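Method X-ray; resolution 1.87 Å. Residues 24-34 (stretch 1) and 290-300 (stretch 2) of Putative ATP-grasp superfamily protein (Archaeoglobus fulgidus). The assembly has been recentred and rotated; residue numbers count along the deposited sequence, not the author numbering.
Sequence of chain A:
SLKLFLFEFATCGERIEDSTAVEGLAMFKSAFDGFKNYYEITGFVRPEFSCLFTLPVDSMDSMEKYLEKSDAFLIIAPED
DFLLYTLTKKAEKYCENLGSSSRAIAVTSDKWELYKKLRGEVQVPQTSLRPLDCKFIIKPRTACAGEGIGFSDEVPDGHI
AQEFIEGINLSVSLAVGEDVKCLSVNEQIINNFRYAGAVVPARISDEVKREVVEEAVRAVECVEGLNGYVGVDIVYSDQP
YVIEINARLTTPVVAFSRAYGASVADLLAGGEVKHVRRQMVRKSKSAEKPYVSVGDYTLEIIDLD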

# COMPACT_ATOMS: atom_id res chain seq x y z
N GLY A 24 -1.61 -0.35 -9.54
CA GLY A 24 -1.32 1.07 -9.40
C GLY A 24 -2.43 1.91 -10.02
O GLY A 24 -2.86 2.91 -9.44
N LEU A 25 -2.89 1.51 -11.20
CA LEU A 25 -3.95 2.24 -11.88
C LEU A 25 -5.22 2.25 -11.03
O LEU A 25 -5.91 3.26 -10.94
N ALA A 26 -5.52 1.11 -10.42
CA ALA A 26 -6.70 0.98 -9.57
C ALA A 26 -6.60 1.92 -8.37
O ALA A 26 -7.58 2.58 -8.00
N MSE A 27 -5.42 1.98 -7.77
CA MSE A 27 -5.23 2.85 -6.62
C MSE A 27 -5.34 4.31 -7.02
O MSE A 27 -5.92 5.11 -6.29
N PHE A 28 -4.77 4.68 -8.17
CA PHE A 28 -4.84 6.07 -8.61
C PHE A 28 -6.29 6.47 -8.86
O PHE A 28 -6.74 7.54 -8.44
N LYS A 29 -7.03 5.61 -9.56
CA LYS A 29 -8.44 5.87 -9.86
C LYS A 29 -9.20 6.04 -8.55
O LYS A 29 -9.96 7.00 -8.37
N SER A 30 -8.98 5.11 -7.62
CA SER A 30 -9.65 5.15 -6.33
C SER A 30 -9.30 6.41 -5.54
O SER A 30 -10.17 7.03 -4.93
N ALA A 31 -8.02 6.79 -5.57
CA ALA A 31 -7.56 7.99 -4.86
C ALA A 31 -8.11 9.25 -5.53
O ALA A 31 -8.49 10.21 -4.86
N PHE A 32 -8.13 9.25 -6.86
CA PHE A 32 -8.64 10.38 -7.62
C PHE A 32 -10.12 10.63 -7.28
O PHE A 32 -10.52 11.75 -6.96
N ASP A 33 -10.92 9.57 -7.34
CA ASP A 33 -12.35 9.67 -7.06
C ASP A 33 -12.66 10.00 -5.61
O ASP A 33 -13.72 10.56 -5.30
N GLY A 34 -11.74 9.66 -4.72
CA GLY A 34 -11.96 9.94 -3.31
C GLY A 34 -11.52 11.34 -2.92
O GLY A 34 -12.32 12.13 -2.42
N PRO A 290 -14.36 -5.70 -15.05
CA PRO A 290 -13.29 -5.19 -14.19
C PRO A 290 -13.51 -3.77 -13.69
O PRO A 290 -14.40 -3.06 -14.16
N TYR A 291 -12.70 -3.38 -12.72
CA TYR A 291 -12.74 -2.04 -12.15
C TYR A 291 -11.84 -1.22 -13.08
O TYR A 291 -12.18 -0.11 -13.48
N VAL A 292 -10.68 -1.79 -13.41
CA VAL A 292 -9.71 -1.17 -14.33
C VAL A 292 -8.95 -2.28 -15.04
O VAL A 292 -8.89 -3.41 -14.56
N SER A 293 -8.37 -1.95 -16.19
CA SER A 293 -7.60 -2.92 -16.96
C SER A 293 -6.31 -2.29 -17.48
O SER A 293 -6.23 -1.08 -17.69
N VAL A 294 -5.30 -3.13 -17.67
CA VAL A 294 -4.01 -2.73 -18.22
C VAL A 294 -3.56 -3.93 -19.05
O VAL A 294 -3.21 -4.97 -18.50
N GLY A 295 -3.57 -3.78 -20.36
CA GLY A 295 -3.18 -4.89 -21.21
C GLY A 295 -4.21 -5.98 -21.03
O GLY A 295 -5.41 -5.71 -21.09
N ASP A 296 -3.76 -7.21 -20.80
CA ASP A 296 -4.66 -8.34 -20.60
C ASP A 296 -5.00 -8.55 -19.12
O ASP A 296 -5.71 -9.49 -18.77
N TYR A 297 -4.47 -7.68 -18.26
CA TYR A 297 -4.72 -7.79 -16.83
C TYR A 297 -5.90 -6.94 -16.38
O TYR A 297 -6.08 -5.80 -16.83
N THR A 298 -6.70 -7.49 -15.49
CA THR A 298 -7.86 -6.79 -14.96
C THR A 298 -7.88 -6.90 -13.44
O THR A 298 -7.38 -7.88 -12.87
N LEU A 299 -8.44 -5.90 -12.79
CA LEU A 299 -8.56 -5.93 -11.34
C LEU A 299 -10.05 -5.78 -11.09
O LEU A 299 -10.68 -4.82 -11.55
N GLU A 300 -10.62 -6.74 -10.37
CA GLU A 300 -12.05 -6.73 -10.09
C GLU A 300 -12.31 -6.47 -8.62
O GLU A 300 -11.45 -6.69 -7.77

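A helix lies across a β-hairpin here in a small, mostly apolar contact, closed at one end by a tyrosine whose hydroxyl reaches the helix through water and not by any direct hydrogen bond. The helix 24-34 and the strand 292-294 run at 144° to each other, their axes approaching to 8.3 Å, and the tightest backbone pairing brings the CA atoms of Ala26 and Val292 to 6.0 Å. An alanine suits such closeness. Its CB, set sideways to the hairpin, still meets three side chains: CD2 of Leu299 at 3.2 Å, a notably snug fit, CG2 of Val292 at 3.7 Å and CD2 of Tyr291 at 3.9 Å.

One helical turn apart, Leu25 and Lys29 both point toward the hairpin. Leu25 (chi1 t, chi2 p) places its CD2 3.6 Å from CG2 of Val294 and 3.9 Å from CB of Val292; the same methyl lies 3.5 Å from the backbone O of Ser293. The strand supplies its half of the pattern by alternation: Val292 (m) and Val294 (t) face the helix, while Ser293 between them points away. From the neighbouring strand, Leu299 (t, p) adds its methyl against Ala26.

Lys29 shows how a long polar residue can serve an apolar surface. With chi1 to chi3 all t, its extended aliphatic chain passes Val292, CD to CG1 at 3.4 Å, and covers one face of the Tyr291 ring. Its CD sits 3.8 Å from the ring centroid and 29° off the normal, a CH-pi contact. The final m turn at chi4 accompanies a salt bridge within the helix, from NZ of Lys29 to OD2 of Asp33 at 3.2 Å.

Tyr291 (chi1 t) buries more area in this contact than any other residue. The ring edge meets the helix backbone, with CE2 of Tyr291 3.5 Å from O of Ala26. That oxygen already accepts the helical hydrogen bond from N of Ser30, and although N of Ser30 and OH of Tyr291 are only 3.3 Å apart, the angle is too poor for a bond. Water provides the polar links instead. One molecule lies 2.6 Å from OH of Tyr291, accepts from NZ of Lys29 at 2.9 Å and donates to OD2 of Asp33 at 2.6 Å, tying the tyrosine to the salt bridge. A second joins OH of Tyr291 at 3.2 Å to OG of Ser30 (chi1 t) at 2.9 Å.

The rule is compact: small where backbones are closest, branched aliphatics beside it, and solvated polar ends at the margin.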

# COMPACT_ATOMS: atom_id res chain seq x y z
CB LEU A 25 -4.24 1.60 -13.24
CG LEU A 25 -5.43 2.18 -14.01
CD1 LEU A 25 -5.21 3.67 -14.28
CD2 LEU A 25 -5.60 1.43 -15.32
CB ALA A 26 -6.86 -0.46 -9.11
CB MSE A 27 -3.87 2.59 -5.96
CG MSE A 27 -3.83 1.33 -5.10
SE MSE A 27 -2.18 1.15 -4.11
CE MSE A 27 -1.22 0.06 -5.38
CB PHE A 28 -4.04 6.28 -9.90
CG PHE A 28 -4.01 7.71 -10.37
CD1 PHE A 28 -3.11 8.62 -9.82
CD2 PHE A 28 -4.91 8.16 -11.33
CE1 PHE A 28 -3.10 9.96 -10.23
CE2 PHE A 28 -4.92 9.50 -11.74
CZ PHE A 28 -4.01 10.40 -11.19
CB LYS A 29 -9.03 4.71 -10.67
CG LYS A 29 -10.50 4.88 -11.05
CD LYS A 29 -11.05 3.61 -11.68
CE LYS A 29 -12.46 3.80 -12.24
NZ LYS A 29 -13.38 4.39 -11.24
CB SER A 30 -9.28 3.90 -5.52
OG SER A 30 -9.86 3.96 -4.23
CB ALA A 31 -6.03 8.03 -4.84
CB PHE A 32 -8.50 10.11 -9.12
CG PHE A 32 -8.94 11.26 -9.99
CD1 PHE A 32 -8.07 12.30 -10.28
CD2 PHE A 32 -10.23 11.30 -10.50
CE1 PHE A 32 -8.47 13.37 -11.07
CE2 PHE A 32 -10.65 12.37 -11.29
CZ PHE A 32 -9.77 13.41 -11.58
CB ASP A 33 -13.07 8.38 -7.47
CG ASP A 33 -13.05 8.15 -8.97
OD1 ASP A 33 -12.99 9.14 -9.72
OD2 ASP A 33 -13.11 6.97 -9.39
CB PRO A 290 -12.07 -5.26 -15.10
CG PRO A 290 -12.67 -4.82 -16.42
CD PRO A 290 -14.00 -5.57 -16.47
CB TYR A 291 -12.18 -2.06 -10.73
CG TYR A 291 -11.99 -0.70 -10.09
CD1 TYR A 291 -13.06 0.18 -9.94
CD2 TYR A 291 -10.74 -0.31 -9.61
CE1 TYR A 291 -12.89 1.43 -9.33
CE2 TYR A 291 -10.56 0.93 -8.99
CZ TYR A 291 -11.64 1.79 -8.85
OH TYR A 291 -11.47 3.01 -8.22
CB VAL A 292 -8.67 -0.26 -13.61
CG1 VAL A 292 -9.37 0.92 -12.95
CG2 VAL A 292 -7.88 -1.07 -12.58
CB SER A 293 -8.41 -3.40 -18.17
OG SER A 293 -9.69 -3.89 -17.80
CB VAL A 294 -2.96 -2.42 -17.14
CG1 VAL A 294 -1.61 -2.14 -17.79
CG2 VAL A 294 -3.39 -1.21 -16.32
CB ASP A 296 -4.05 -9.63 -21.16
CG ASP A 296 -3.88 -9.59 -22.67
OD1 ASP A 296 -4.87 -9.28 -23.37
OD2 ASP A 296 -2.77 -9.87 -23.16
CB TYR A 297 -3.47 -7.40 -16.05
CG TYR A 297 -2.43 -8.49 -15.96
CD1 TYR A 297 -2.50 -9.47 -14.97
CD2 TYR A 297 -1.38 -8.56 -16.88
CE1 TYR A 297 -1.56 -10.50 -14.90
CE2 TYR A 297 -0.43 -9.58 -16.81
CZ TYR A 297 -0.53 -10.55 -15.82
OH TYR A 297 0.40 -11.56 -15.75
CB THR A 298 -9.18 -7.37 -15.50
OG1 THR A 298 -9.18 -8.79 -15.33
CG2 THR A 298 -9.37 -7.02 -16.96
CB LEU A 299 -7.80 -4.78 -10.69
CG LEU A 299 -7.72 -4.90 -9.17
CD1 LEU A 299 -6.82 -6.06 -8.78
CD2 LEU A 299 -7.20 -3.61 -8.57
CB GLU A 300 -12.68 -8.08 -10.44
CG GLU A 300 -12.33 -8.66 -11.79
CD GLU A 300 -12.67 -10.14 -11.86
OE1 GLU A 300 -13.87 -10.49 -11.77
OE2 GLU A 300 -11.73 -10.96 -12.00
O HOH W 1 -13.50 4.63 -8.32
O HOH W 2 -12.41 2.87 -5.20